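Local coordinates for protein 4-hydroxybenzoyl-CoA thioesterase (Staphylococcus aureus, PDB 6FDG) that probably hydrolyses acyl-CoA thioesters, most likely DHNA-CoA in the vitamin K2 pathway, as a hotdog-fold thioesterase, at residues Ile2-Ile8 with Val32-Tyr37; Ala10-Thr15 with Phe69-Lys73; Tyr37-Leu41 with Glu147-Gly151. All blocks are in the same frame, centred on the assembly; numbering follows the deposited sequence. Where two conformers were deposited one is given.

Contact 1 of 3, residues Ile2-Ile8 with Val32-Tyr37; sequences IYSITEI and VARLDY
V32 opens the contact by meeting I8 tip to tip. V32 CG1 and I8 CD1 are 4.0 Å apart, and the same V32 CG1 also packs against T6 CG2. The V32 CG1 branch stands anti to the backbone N (chi1 169°), and this turns it to the strand. A33 comes next. Its small CB lets the helix backbone come near, and T6 OG1 lies 3.6 Å from A33 CA. D36 makes the direct hydrogen bond of the contact. T6 OG1 donates to D36 OD2 at 2.6 Å. The two side chains come from opposite directions, and the hydroxyl meets the carboxylate on its anti side, 19° out of plane. D36 OD2 also takes a salt bridge from K40, one turn later in the helix, so one oxygen holds both a hydroxyl and an ammonium group. Y37 ends the segment and lies along the start of the strand. S4 OG sits 3.3 Å from Y37 CB, at the edge of the ring and in its plane. The carbonyl oxygen of I2 lies at the same ring's edge, 3.9 Å from Y37 CE2. A water donates to I2 O at 2.7 Å and is hydrogen-bonded to Y37 OH at 2.8 Å, so strand and ring are also linked through solvent. V80 and V136 pack on Y37. Alternate strand residues S4, T6 and I8 face the helix, and the axes cross at 129°. This is the core arrangement of the hotdog fold, in which a long helix lies against a curved antiparallel sheet.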
ATOM      1  N   ILE A   2     -19.695  12.309 -21.523  1.00 19.25           N
ATOM      2  CA  ILE A   2     -18.334  12.453 -21.911  1.00 17.76           C
ATOM      3  C   ILE A   2     -17.478  11.571 -21.005  1.00 17.65           C
ATOM      4  O   ILE A   2     -17.576  11.743 -19.751  1.00 18.38           O
ATOM      5  CB  ILE A   2     -17.868  13.915 -21.806  1.00 20.13           C
ATOM      6  CG1 ILE A   2     -18.648  14.924 -22.711  1.00 27.63           C
ATOM      7  CG2 ILE A   2     -16.385  14.024 -22.021  1.00 23.13           C
ATOM      8  CD1 ILE A   2     -19.271  14.395 -23.884  1.00 29.71           C
ATOM      9  N   TYR A   3     -16.713  10.657 -21.481  1.00 16.35           N
ATOM     10  CA  TYR A   3     -15.985   9.722 -20.634  1.00 15.58           C
ATOM     11  C   TYR A   3     -14.663   9.377 -21.134  1.00 16.37           C
ATOM     12  O   TYR A   3     -14.354   9.562 -22.353  1.00 18.28           O
ATOM     13  CB  TYR A   3     -16.788   8.460 -20.426  1.00 17.55           C
ATOM     14  CG  TYR A   3     -16.985   7.537 -21.693  1.00 18.06           C
ATOM     15  CD1 TYR A   3     -16.117   6.581 -22.027  1.00 18.22           C
ATOM     16  CD2 TYR A   3     -18.049   7.783 -22.580  1.00 21.58           C
ATOM     17  CE1 TYR A   3     -16.245   5.755 -23.226  1.00 20.02           C
ATOM     18  CE2 TYR A   3     -18.214   7.023 -23.761  1.00 21.20           C
ATOM     19  CZ  TYR A   3     -17.269   6.088 -24.035  1.00 22.25           C
ATOM     20  OH  TYR A   3     -17.379   5.222 -25.172  1.00 23.84           O
ATOM     21  N   SER A   4     -13.713   8.911 -20.316  1.00 16.29           N
ATOM     22  CA  SER A   4     -12.452   8.372 -20.673  1.00 16.03           C
ATOM     23  C   SER A   4     -12.460   6.833 -20.399  1.00 16.16           C
ATOM     24  O   SER A   4     -13.253   6.344 -19.594  1.00 16.95           O
ATOM     25  CB  SER A   4     -11.283   9.049 -19.952  1.00 18.43           C
ATOM     26  OG  SER A   4     -11.477   8.905 -18.564  1.00 18.48           O
ATOM     27  N   ILE A   5     -11.535   6.130 -21.085  1.00 17.08           N
ATOM     28  CA  ILE A   5     -11.211   4.740 -20.782  1.00 18.12           C
ATOM     29  C   ILE A   5      -9.794   4.620 -20.481  1.00 17.39           C
ATOM     30  O   ILE A   5      -8.909   5.086 -21.243  1.00 17.93           O
ATOM     31  CB  ILE A   5     -11.543   3.773 -22.011  1.00 18.07           C
ATOM     32  CG1 ILE A   5     -13.001   3.864 -22.323  1.00 19.78           C
ATOM     33  CG2 ILE A   5     -11.036   2.330 -21.675  1.00 19.78           C
ATOM     34  CD1 ILE A   5     -13.928   3.233 -21.392  1.00 20.14           C
ATOM     35  N   THR A   6      -9.467   4.062 -19.288  1.00 16.52           N
ATOM     36  CA  THR A   6      -8.129   3.848 -18.866  1.00 16.70           C
ATOM     37  C   THR A   6      -7.841   2.387 -18.705  1.00 18.94           C
ATOM     38  O   THR A   6      -8.568   1.682 -17.959  1.00 18.78           O
ATOM     39  CB  THR A   6      -7.907   4.543 -17.497  1.00 18.05           C
ATOM     40  OG1 THR A   6      -8.338   5.899 -17.534  1.00 18.65           O
ATOM     41  CG2 THR A   6      -6.460   4.464 -17.031  1.00 20.34           C
ATOM     42  N   GLU A   7      -6.750   1.883 -19.248  1.00 18.13           N
ATOM     43  CA  GLU A   7      -6.375   0.471 -19.066  1.00 20.02           C
ATOM     44  C   GLU A   7      -5.391   0.398 -17.894  1.00 17.67           C
ATOM     45  O   GLU A   7      -4.422   1.165 -17.815  1.00 20.11           O
ATOM     46  CB  GLU A   7      -5.692  -0.048 -20.333  1.00 23.82           C
ATOM     47  CG  GLU A   7      -6.646  -0.067 -21.534  1.00 33.22           C
ATOM     48  CD  GLU A   7      -6.007  -0.820 -22.723  1.00 44.85           C
ATOM     49  OE1 GLU A   7      -5.823  -2.048 -22.595  1.00 60.18           O
ATOM     50  OE2 GLU A   7      -5.652  -0.171 -23.734  1.00 54.27           O
ATOM     51  N   ILE A   8      -5.630  -0.571 -17.014  1.00 16.59           N
ATOM     52  CA  ILE A   8      -4.795  -0.849 -15.877  1.00 17.81           C
ATOM     53  C   ILE A   8      -4.478  -2.348 -15.854  1.00 18.25           C
ATOM     54  O   ILE A   8      -5.378  -3.168 -15.990  1.00 20.14           O
ATOM     55  CB  ILE A   8      -5.501  -0.418 -14.562  1.00 17.80           C
ATOM     56  CG1 ILE A   8      -5.837   1.089 -14.611  1.00 17.81           C
ATOM     57  CG2 ILE A   8      -4.669  -0.846 -13.347  1.00 20.09           C
ATOM     58  CD1 ILE A   8      -6.517   1.584 -13.340  1.00 18.73           C
ATOM     59  N   VAL A  32      -5.960   6.672 -10.689  1.00 14.47           N
ATOM     60  CA  VAL A  32      -5.286   6.563 -11.966  1.00 14.45           C
ATOM     61  C   VAL A  32      -6.259   6.942 -13.094  1.00 14.71           C
ATOM     62  O   VAL A  32      -5.919   7.709 -14.005  1.00 15.79           O
ATOM     63  CB  VAL A  32      -4.721   5.139 -12.154  1.00 15.51           C
ATOM     64  CG1 VAL A  32      -4.229   4.876 -13.616  1.00 17.45           C
ATOM     65  CG2 VAL A  32      -3.595   4.914 -11.203  1.00 16.98           C
ATOM     66  N   ALA A  33      -7.445   6.455 -13.054  1.00 14.76           N
ATOM     67  CA  ALA A  33      -8.468   6.746 -14.061  1.00 16.06           C
ATOM     68  C   ALA A  33      -8.875   8.171 -14.088  1.00 14.84           C
ATOM     69  O   ALA A  33      -8.976   8.775 -15.190  1.00 16.38           O
ATOM     70  CB  ALA A  33      -9.628   5.774 -13.894  1.00 15.93           C
ATOM     71  N   ARG A  34      -9.103   8.754 -12.924  1.00 15.71           N
ATOM     72  CA  ARG A  34      -9.517  10.127 -12.844  1.00 15.48           C
ATOM     73  C   ARG A  34      -8.412  11.096 -13.368  1.00 14.99           C
ATOM     74  O   ARG A  34      -8.695  12.034 -14.116  1.00 15.83           O
ATOM     75  CB  ARG A  34      -9.770  10.458 -11.321  1.00 16.75           C
ATOM     76  CG  ARG A  34     -10.163  11.852 -11.047  1.00 18.51           C
ATOM     77  CD  ARG A  34     -10.592  12.052  -9.598  1.00 17.13           C
ATOM     78  NE  ARG A  34      -9.548  11.826  -8.632  1.00 16.34           N
ATOM     79  CZ  ARG A  34      -9.477  10.799  -7.803  1.00 16.93           C
ATOM     80  NH1 ARG A  34      -8.472  10.800  -6.860  1.00 19.49           N
ATOM     81  NH2 ARG A  34     -10.206   9.702  -7.905  1.00 16.46           N
ATOM     82  N   LEU A  35      -7.166  10.798 -13.055  1.00 15.29           N
ATOM     83  CA  LEU A  35      -6.050  11.621 -13.530  1.00 16.21           C
ATOM     84  C   LEU A  35      -5.929  11.423 -15.054  1.00 16.55           C
ATOM     85  O   LEU A  35      -5.477  12.421 -15.728  1.00 18.71           O
ATOM     86  CB  LEU A  35      -4.790  11.287 -12.751  1.00 17.34           C
ATOM     87  CG  LEU A  35      -4.766  11.799 -11.306  1.00 19.18           C
ATOM     88  CD1 LEU A  35      -3.569  11.202 -10.534  1.00 21.36           C
ATOM     89  CD2 LEU A  35      -4.665  13.327 -11.218  1.00 23.18           C
ATOM     90  N   ASP A  36      -6.244  10.247 -15.587  1.00 16.36           N
ATOM     91  CA  ASP A  36      -6.200  10.035 -17.038  1.00 17.01           C
ATOM     92  C   ASP A  36      -7.320  10.839 -17.648  1.00 16.32           C
ATOM     93  O   ASP A  36      -7.151  11.447 -18.747  1.00 18.23           O
ATOM     94  CB  ASP A  36      -6.393   8.524 -17.325  1.00 17.61           C
ATOM     95  CG  ASP A  36      -6.209   8.145 -18.784  1.00 20.21           C
ATOM     96  OD1 ASP A  36      -5.256   8.647 -19.422  1.00 22.72           O
ATOM     97  OD2 ASP A  36      -7.067   7.349 -19.237  1.00 20.22           O
ATOM     98  N   TYR A  37      -8.535  10.906 -17.091  1.00 16.05           N
ATOM     99  CA  TYR A  37      -9.657  11.733 -17.571  1.00 16.07           C
ATOM    100  C   TYR A  37      -9.157  13.168 -17.669  1.00 16.65           C
ATOM    101  O   TYR A  37      -9.351  13.865 -18.687  1.00 18.02           O
ATOM    102  CB  TYR A  37     -10.884  11.587 -16.676  1.00 15.26           C
ATOM    103  CG  TYR A  37     -12.014  12.457 -17.018  1.00 16.05           C
ATOM    104  CD1 TYR A  37     -12.083  13.786 -16.578  1.00 16.60           C
ATOM    105  CD2 TYR A  37     -13.097  11.988 -17.792  1.00 16.58           C
ATOM    106  CE1 TYR A  37     -13.139  14.612 -16.875  1.00 16.82           C
ATOM    107  CE2 TYR A  37     -14.186  12.788 -18.098  1.00 16.99           C
ATOM    108  CZ  TYR A  37     -14.216  14.099 -17.667  1.00 16.08           C
ATOM    109  OH  TYR A  37     -15.333  14.915 -17.989  1.00 17.71           O
TER
HETATM  110  O   HOH W   1     -17.866  13.741 -17.951  1.00 16.91           O

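Contact 2 of 3, residues Ala10-Thr15 with Phe69-Lys73; sequences ARYAET and FYPEK
A10 and E72 join the two loops through their backbones. A10 N donates to E72 O at 2.9 Å, with a nearly straight N-H...O angle of 171°. On the other side of the pair a water takes the place of a direct bond. It donates to A10 O and accepts from E72 N, each at 2.8 Å. The antiparallel pairing of strands 2-9 and 73-83 thus runs one step further and then opens around a water.

The aromatic contacts centre on Y70. Its CG stands anti to the backbone N (chi1 172°), which carries the ring against Y12. The edge of the Y12 ring points at the face of the Y70 ring in a T-shaped stack, with planes at 87° and centroids 5.5 Å apart. Y12 CA lies over the same ring in a CH-pi contact, 4.0 Å from the Y70 centroid. P71 CB, after a cis peptide bond, covers the opposite face. T15 adds an apolar touch, with T15 CG2 3.4 Å from Y70 CB.

Polar bonds within 10-15 hold its short 3-10 turn. T15 OG1 donates to Y12 O at 2.8 Å, and T15 N binds the same oxygen. R11 N donates to E14 OE1 at 2.9 Å, from out of the carboxylate plane. Y12 OH binds E49 of the second subunit, whose E14 and R11 form reciprocal salt bridges with R11 and E14. T15 OG1 also accepts from K17 N of the third subunit.

E14 and T15 thus both shape the turn and join subunits.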
ATOM      1  N   ALA A  10      -3.368  -5.299 -13.458  1.00 16.62           N
ATOM      2  CA  ALA A  10      -3.247  -5.629 -12.073  1.00 17.40           C
ATOM      3  C   ALA A  10      -1.852  -6.057 -11.726  1.00 17.09           C
ATOM      4  O   ALA A  10      -1.132  -6.711 -12.552  1.00 19.95           O
ATOM      5  CB  ALA A  10      -4.233  -6.705 -11.710  1.00 19.40           C
ATOM      6  N   ARG A  11      -1.388  -5.786 -10.522  1.00 16.04           N
ATOM      7  CA  ARG A  11      -0.071  -6.173 -10.035  1.00 16.04           C
ATOM      8  C   ARG A  11      -0.216  -7.256  -8.990  1.00 15.98           C
ATOM      9  O   ARG A  11      -1.155  -7.283  -8.232  1.00 16.45           O
ATOM     10  CB  ARG A  11       0.620  -4.947  -9.373  1.00 16.38           C
ATOM     11  CG  ARG A  11       0.945  -3.857 -10.391  1.00 16.29           C
ATOM     12  CD  ARG A  11       1.274  -2.574  -9.687  1.00 16.62           C
ATOM     13  NE  ARG A  11       1.716  -1.549 -10.612  1.00 17.43           N
ATOM     14  CZ  ARG A  11       2.161  -0.322 -10.289  1.00 16.72           C
ATOM     15  NH1 ARG A  11       2.248  -0.006  -9.059  1.00 17.16           N
ATOM     16  NH2 ARG A  11       2.606   0.435 -11.268  1.00 18.79           N
ATOM     17  N   TYR A  12       0.798  -8.133  -8.917  1.00 16.34           N
ATOM     18  CA  TYR A  12       0.803  -9.154  -7.875  1.00 17.59           C
ATOM     19  C   TYR A  12       0.722  -8.582  -6.492  1.00 16.08           C
ATOM     20  O   TYR A  12       0.026  -9.054  -5.613  1.00 17.68           O
ATOM     21  CB  TYR A  12       2.114  -9.963  -8.074  1.00 19.04           C
ATOM     22  CG  TYR A  12       2.168 -11.217  -7.212  1.00 20.39           C
ATOM     23  CD1 TYR A  12       2.569 -11.239  -5.887  1.00 21.84           C
ATOM     24  CD2 TYR A  12       1.634 -12.395  -7.738  1.00 23.51           C
ATOM     25  CE1 TYR A  12       2.470 -12.423  -5.120  1.00 23.55           C
ATOM     26  CE2 TYR A  12       1.646 -13.560  -7.033  1.00 26.95           C
ATOM     27  CZ  TYR A  12       2.026 -13.496  -5.739  1.00 25.45           C
ATOM     28  OH  TYR A  12       2.063 -14.704  -4.892  1.00 37.14           O
ATOM     29  N   ALA A  13       1.368  -7.446  -6.297  1.00 17.03           N
ATOM     30  CA  ALA A  13       1.361  -6.761  -4.980  1.00 16.61           C
ATOM     31  C   ALA A  13      -0.022  -6.300  -4.600  1.00 15.66           C
ATOM     32  O   ALA A  13      -0.264  -6.083  -3.416  1.00 17.05           O
ATOM     33  CB  ALA A  13       2.182  -5.502  -5.017  1.00 17.47           C
ATOM     34  N   GLU A  14      -0.948  -6.150  -5.530  1.00 15.13           N
ATOM     35  CA  GLU A  14      -2.313  -5.712  -5.232  1.00 15.76           C
ATOM     36  C   GLU A  14      -3.248  -6.845  -4.813  1.00 15.80           C
ATOM     37  O   GLU A  14      -4.434  -6.535  -4.514  1.00 16.56           O
ATOM     38  CB  GLU A  14      -2.837  -4.978  -6.442  1.00 16.91           C
ATOM     39  CG  GLU A  14      -2.210  -3.590  -6.643  1.00 17.12           C
ATOM     40  CD  GLU A  14      -2.499  -3.014  -8.001  1.00 17.80           C
ATOM     41  OE1 GLU A  14      -2.672  -3.657  -9.036  1.00 18.40           O
ATOM     42  OE2 GLU A  14      -2.530  -1.689  -8.076  1.00 19.66           O
ATOM     43  N   THR A  15      -2.727  -8.078  -4.746  1.00 16.22           N
ATOM     44  CA  THR A  15      -3.563  -9.231  -4.315  1.00 16.92           C
ATOM     45  C   THR A  15      -3.607  -9.392  -2.849  1.00 20.04           C
ATOM     46  O   THR A  15      -2.708  -8.892  -2.139  1.00 19.39           O
ATOM     47  CB  THR A  15      -3.038 -10.543  -4.892  1.00 18.15           C
ATOM     48  OG1 THR A  15      -1.747 -10.845  -4.401  1.00 19.21           O
ATOM     49  CG2 THR A  15      -3.097 -10.525  -6.386  1.00 20.91           C
ATOM     50  N   PHE A  69      -9.663 -11.412 -10.246  1.00 27.06           N
ATOM     51  CA  PHE A  69      -8.591 -12.360  -9.925  1.00 26.34           C
ATOM     52  C   PHE A  69      -7.382 -11.978 -10.716  1.00 26.90           C
ATOM     53  O   PHE A  69      -7.417 -11.714 -11.913  1.00 26.01           O
ATOM     54  CB  PHE A  69      -9.017 -13.741 -10.283  1.00 26.22           C
ATOM     55  CG  PHE A  69     -10.130 -14.315  -9.370  1.00 29.82           C
ATOM     56  CD1 PHE A  69     -11.436 -14.065  -9.690  1.00 28.90           C
ATOM     57  CD2 PHE A  69      -9.803 -15.077  -8.278  1.00 33.50           C
ATOM     58  CE1 PHE A  69     -12.455 -14.552  -8.894  1.00 35.12           C
ATOM     59  CE2 PHE A  69     -10.814 -15.641  -7.457  1.00 33.90           C
ATOM     60  CZ  PHE A  69     -12.134 -15.320  -7.777  1.00 38.13           C
ATOM     61  N   TYR A  70      -6.238 -11.852 -10.061  1.00 31.14           N
ATOM     62  CA  TYR A  70      -4.981 -11.575 -10.678  1.00 25.28           C
ATOM     63  C   TYR A  70      -4.459 -12.928 -11.517  1.00 24.16           C
ATOM     64  O   TYR A  70      -4.690 -14.025 -11.022  1.00 31.04           O
ATOM     65  CB  TYR A  70      -3.981 -11.337  -9.552  1.00 33.92           C
ATOM     66  CG  TYR A  70      -2.584 -11.232 -10.079  1.00 24.89           C
ATOM     67  CD1 TYR A  70      -2.075 -10.065 -10.554  1.00 27.16           C
ATOM     68  CD2 TYR A  70      -1.785 -12.411 -10.260  1.00 30.39           C
ATOM     69  CE1 TYR A  70      -0.842  -9.998 -11.149  1.00 27.52           C
ATOM     70  CE2 TYR A  70      -0.531 -12.333 -10.809  1.00 26.03           C
ATOM     71  CZ  TYR A  70      -0.058 -11.033 -11.160  1.00 28.62           C
ATOM     72  OH  TYR A  70       1.150 -11.007 -11.748  1.00 29.87           O
ATOM     73  N   PRO A  71      -3.809 -12.739 -12.608  1.00 23.18           N
ATOM     74  CA  PRO A  71      -3.530 -11.566 -13.377  1.00 23.27           C
ATOM     75  C   PRO A  71      -4.826 -11.003 -14.079  1.00 25.03           C
ATOM     76  O   PRO A  71      -5.788 -11.781 -14.364  1.00 25.82           O
ATOM     77  CB  PRO A  71      -2.467 -11.969 -14.353  1.00 32.01           C
ATOM     78  CG  PRO A  71      -2.832 -13.364 -14.622  1.00 29.86           C
ATOM     79  CD  PRO A  71      -3.369 -13.957 -13.347  1.00 29.04           C
ATOM     80  N   GLU A  72      -4.853  -9.729 -14.449  1.00 20.79           N
ATOM     81  CA  GLU A  72      -5.979  -9.175 -15.214  1.00 21.49           C
ATOM     82  C   GLU A  72      -5.648  -7.857 -15.775  1.00 21.65           C
ATOM     83  O   GLU A  72      -5.118  -6.968 -15.036  1.00 20.65           O
ATOM     84  CB  GLU A  72      -7.202  -8.954 -14.294  1.00 23.11           C
ATOM     85  CG  GLU A  72      -8.575  -8.804 -14.916  1.00 23.57           C
ATOM     86  CD  GLU A  72      -9.363 -10.100 -15.071  1.00 30.77           C
ATOM     87  OE1 GLU A  72      -9.027 -11.110 -14.512  1.00 29.43           O
ATOM     88  OE2 GLU A  72     -10.336 -10.102 -15.791  1.00 30.28           O
ATOM     89  N   LYS A  73      -6.036  -7.570 -17.016  1.00 21.13           N
ATOM     90  CA  LYS A  73      -6.025  -6.234 -17.621  1.00 19.24           C
ATOM     91  C   LYS A  73      -7.423  -5.731 -17.591  1.00 20.57           C
ATOM     92  O   LYS A  73      -8.420  -6.386 -18.053  1.00 22.57           O
ATOM     93  CB  LYS A  73      -5.651  -6.387 -19.095  1.00 23.37           C
ATOM     94  CG  LYS A  73      -4.307  -7.011 -19.098  1.00 32.85           C
ATOM     95  CD  LYS A  73      -3.763  -7.309 -20.491  1.00 41.15           C
ATOM     96  CE  LYS A  73      -2.706  -6.289 -20.856  1.00 53.45           C
ATOM     97  NZ  LYS A  73      -1.379  -6.803 -20.454  1.00 58.29           N
TER
HETATM   98  O   HOH W   2      -2.320  -8.484 -14.351  1.00 26.77           O

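Contact 3 of 3, residues Tyr37-Leu41 with Glu147-Gly151; sequences YISKL and EIMDG
I148 pushes its CD1 methyl between the side chains of Y37, K40 and L41. Its CG1 stands between the backbone N and the carbonyl carbon (chi1 58°), and the chain then runs on extended, which brings CD1 to the helix backbone. I148 CD1 is 3.8 Å from Y37 O and equally close to L41 N, the two ends of one helical hydrogen bond. The methyl also sits over one face of the Y37 ring, displaced toward its rim, 4.2 Å from the centroid. This is a CH-pi contact, with the two side chains at about a right angle. L41 sets off away from the loop, yet L41 CD1 still meets I148 CD1 at 4.1 Å, the two side chains crossing obliquely.

K40 carries the polar side. It is extended beyond CG, and its methylenes cross over the backbone of 148-150, with K40 CG against M149 CA. K40 CB packs on I148 CD1 at 3.9 Å, and K40 CD is 3.8 Å from I148 O. D150 comes across this chain at about a right angle, with D150 OD2 4.0 Å from K40 CE. The charged ends do not touch, since K40 NZ stays 5.2 Å from D150 OD2. The salt bridge of K40 goes to D36 instead. K40 NZ also donates to a water at 2.9 Å. That water lies within hydrogen-bonding distance of both E147 OE2 and I148 O, though its two protons have more acceptors near them than they can serve.

The loop after strand 146-147 therefore covers the C-terminal turn of helix 26-41. I148 is hydrogen-bonded through its backbone to Y3 and packs on I2 of strand 2-9. L41 and I38 pack on Y133 of helix 127-141.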
ATOM      1  N   TYR A  37      -8.535  10.906 -17.091  1.00 16.05           N
ATOM      2  CA  TYR A  37      -9.657  11.733 -17.571  1.00 16.07           C
ATOM      3  C   TYR A  37      -9.157  13.168 -17.669  1.00 16.65           C
ATOM      4  O   TYR A  37      -9.351  13.865 -18.687  1.00 18.02           O
ATOM      5  CB  TYR A  37     -10.884  11.587 -16.676  1.00 15.26           C
ATOM      6  CG  TYR A  37     -12.014  12.457 -17.018  1.00 16.05           C
ATOM      7  CD1 TYR A  37     -12.083  13.786 -16.578  1.00 16.60           C
ATOM      8  CD2 TYR A  37     -13.097  11.988 -17.792  1.00 16.58           C
ATOM      9  CE1 TYR A  37     -13.139  14.612 -16.875  1.00 16.82           C
ATOM     10  CE2 TYR A  37     -14.186  12.788 -18.098  1.00 16.99           C
ATOM     11  CZ  TYR A  37     -14.216  14.099 -17.667  1.00 16.08           C
ATOM     12  OH  TYR A  37     -15.333  14.915 -17.989  1.00 17.71           O
ATOM     13  N   ILE A  38      -8.590  13.703 -16.598  1.00 16.59           N
ATOM     14  CA  ILE A  38      -8.183  15.089 -16.588  1.00 17.25           C
ATOM     15  C   ILE A  38      -7.139  15.303 -17.685  1.00 18.20           C
ATOM     16  O   ILE A  38      -7.209  16.417 -18.345  1.00 19.01           O
ATOM     17  CB  ILE A  38      -7.640  15.380 -15.140  1.00 18.32           C
ATOM     18  CG1 ILE A  38      -8.758  15.342 -14.114  1.00 18.96           C
ATOM     19  CG2 ILE A  38      -6.811  16.712 -15.134  1.00 21.11           C
ATOM     20  CD1 ILE A  38      -8.260  15.413 -12.676  1.00 20.51           C
ATOM     21  N   SER A  39      -6.176  14.467 -17.798  0.68 17.49           N
ATOM     22  CA  SER A  39      -5.201  14.659 -18.880  0.68 18.49           C
ATOM     23  C   SER A  39      -5.846  14.695 -20.252  0.68 19.95           C
ATOM     24  O   SER A  39      -5.611  15.521 -21.157  0.68 19.01           O
ATOM     25  CB  SER A  39      -4.148  13.600 -18.757  0.68 19.31           C
ATOM     26  OG  SER A  39      -3.054  13.676 -19.623  0.68 24.83           O
ATOM     27  N   LYS A  40      -6.716  13.755 -20.510  1.00 18.34           N
ATOM     28  CA  LYS A  40      -7.407  13.683 -21.821  1.00 17.73           C
ATOM     29  C   LYS A  40      -8.240  14.852 -22.056  1.00 20.38           C
ATOM     30  O   LYS A  40      -8.435  15.275 -23.266  1.00 23.21           O
ATOM     31  CB  LYS A  40      -8.144  12.333 -21.910  1.00 18.69           C
ATOM     32  CG  LYS A  40      -7.220  11.177 -22.092  1.00 18.16           C
ATOM     33  CD  LYS A  40      -7.806   9.782 -21.894  1.00 19.08           C
ATOM     34  CE  LYS A  40      -6.954   8.721 -22.366  1.00 18.38           C
ATOM     35  NZ  LYS A  40      -7.507   7.389 -22.044  1.00 20.69           N
ATOM     36  N   LEU A  41      -8.800  15.527 -21.098  1.00 19.52           N
ATOM     37  CA  LEU A  41      -9.610  16.698 -21.257  1.00 20.39           C
ATOM     38  C   LEU A  41      -8.674  17.864 -21.554  1.00 21.05           C
ATOM     39  O   LEU A  41      -9.232  18.846 -22.089  1.00 26.20           O
ATOM     40  CB  LEU A  41     -10.474  16.965 -20.000  1.00 23.02           C
ATOM     41  CG  LEU A  41     -11.599  17.863 -20.128  1.00 25.77           C
ATOM     42  CD1 LEU A  41     -12.611  17.392 -21.193  1.00 26.56           C
ATOM     43  CD2 LEU A  41     -12.185  18.064 -18.719  1.00 27.23           C
ATOM     44  N   GLU A 147     -16.113   9.464 -26.168  1.00 20.00           N
ATOM     45  CA  GLU A 147     -14.903   9.089 -25.490  1.00 20.83           C
ATOM     46  C   GLU A 147     -13.873  10.071 -25.744  1.00 22.67           C
ATOM     47  O   GLU A 147     -13.430  10.243 -26.966  1.00 25.26           O
ATOM     48  CB  GLU A 147     -14.384   7.725 -25.863  1.00 20.90           C
ATOM     49  CG  GLU A 147     -13.207   7.183 -25.063  1.00 21.54           C
ATOM     50  CD  GLU A 147     -12.333   6.021 -25.572  1.00 30.15           C
ATOM     51  OE1 GLU A 147     -12.657   5.447 -26.585  1.00 37.94           O
ATOM     52  OE2 GLU A 147     -11.205   5.708 -25.066  1.00 28.04           O
ATOM     53  N   ILE A 148     -13.348  10.786 -24.756  1.00 19.14           N
ATOM     54  CA  ILE A 148     -12.215  11.663 -24.960  1.00 18.68           C
ATOM     55  C   ILE A 148     -10.976  10.908 -24.973  1.00 19.00           C
ATOM     56  O   ILE A 148     -10.774   9.889 -24.289  1.00 20.11           O
ATOM     57  CB  ILE A 148     -12.187  12.803 -23.899  1.00 18.24           C
ATOM     58  CG1 ILE A 148     -12.128  12.231 -22.444  1.00 19.36           C
ATOM     59  CG2 ILE A 148     -13.403  13.712 -24.131  1.00 20.67           C
ATOM     60  CD1 ILE A 148     -11.896  13.329 -21.399  1.00 21.19           C
ATOM     61  N   MET A 149     -10.019  11.360 -25.790  1.00 20.71           N
ATOM     62  CA  MET A 149      -8.701  10.747 -25.911  1.00 22.74           C
ATOM     63  C   MET A 149      -7.687  11.701 -26.443  1.00 24.10           C
ATOM     64  O   MET A 149      -8.024  12.750 -26.951  1.00 23.09           O
ATOM     65  CB  MET A 149      -8.728   9.493 -26.690  1.00 29.81           C
ATOM     66  CG  MET A 149      -9.194   9.809 -28.023  1.00 24.47           C
ATOM     67  SD  MET A 149      -9.284   8.348 -29.178  1.00 34.16           S
ATOM     68  CE  MET A 149     -11.025   8.033 -29.060  1.00 24.65           C
ATOM     69  N   ASP A 150      -6.377  11.350 -26.280  1.00 27.68           N
ATOM     70  CA  ASP A 150      -5.334  12.215 -26.797  1.00 29.43           C
ATOM     71  C   ASP A 150      -5.347  12.231 -28.322  1.00 23.14           C
ATOM     72  O   ASP A 150      -5.700  11.126 -28.869  1.00 25.50           O
ATOM     73  CB  ASP A 150      -3.924  11.707 -26.325  1.00 34.90           C
ATOM     74  CG  ASP A 150      -3.876  11.590 -24.825  1.00 43.89           C
ATOM     75  OD1 ASP A 150      -4.008  12.673 -24.205  1.00 45.67           O
ATOM     76  OD2 ASP A 150      -3.902  10.454 -24.318  1.00 52.31           O
ATOM     77  N   GLY A 151      -5.095  13.314 -28.947  1.00 25.40           N
ATOM     78  CA  GLY A 151      -4.901  13.305 -30.350  1.00 28.81           C
ATOM     79  C   GLY A 151      -6.143  13.532 -31.130  1.00 26.88           C
ATOM     80  O   GLY A 151      -6.168  13.559 -32.348  1.00 26.01           O
TER
HETATM   81  O   HOH W   3      -3.530  12.346 -21.802  1.00 37.39           O
HETATM   82  O   HOH W   4     -10.089   7.397 -23.329  1.00 19.32           O

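In the fold
The chain starts with strand 2-9, and contact 1 closes the first loop when helix 26-41 returns to it. Contact 2 opens within that loop, at 10-15, and closes only at 69-73, so the two cross. Contact 2 brings the turn after the first strand to the loop leading into strand 73-83, and its centre lies 18 Å from that of contact 1. Contact 3 starts at Y37 and joins the end of helix 26-41 to the loop after strand 146-147. Contacts 1 and 3 are in series and touch, with centres 8 Å apart. Contact 3 also crosses contact 2, about 14 Å away at the nearest atoms. Contacts 1 and 2 both reach the second subunit.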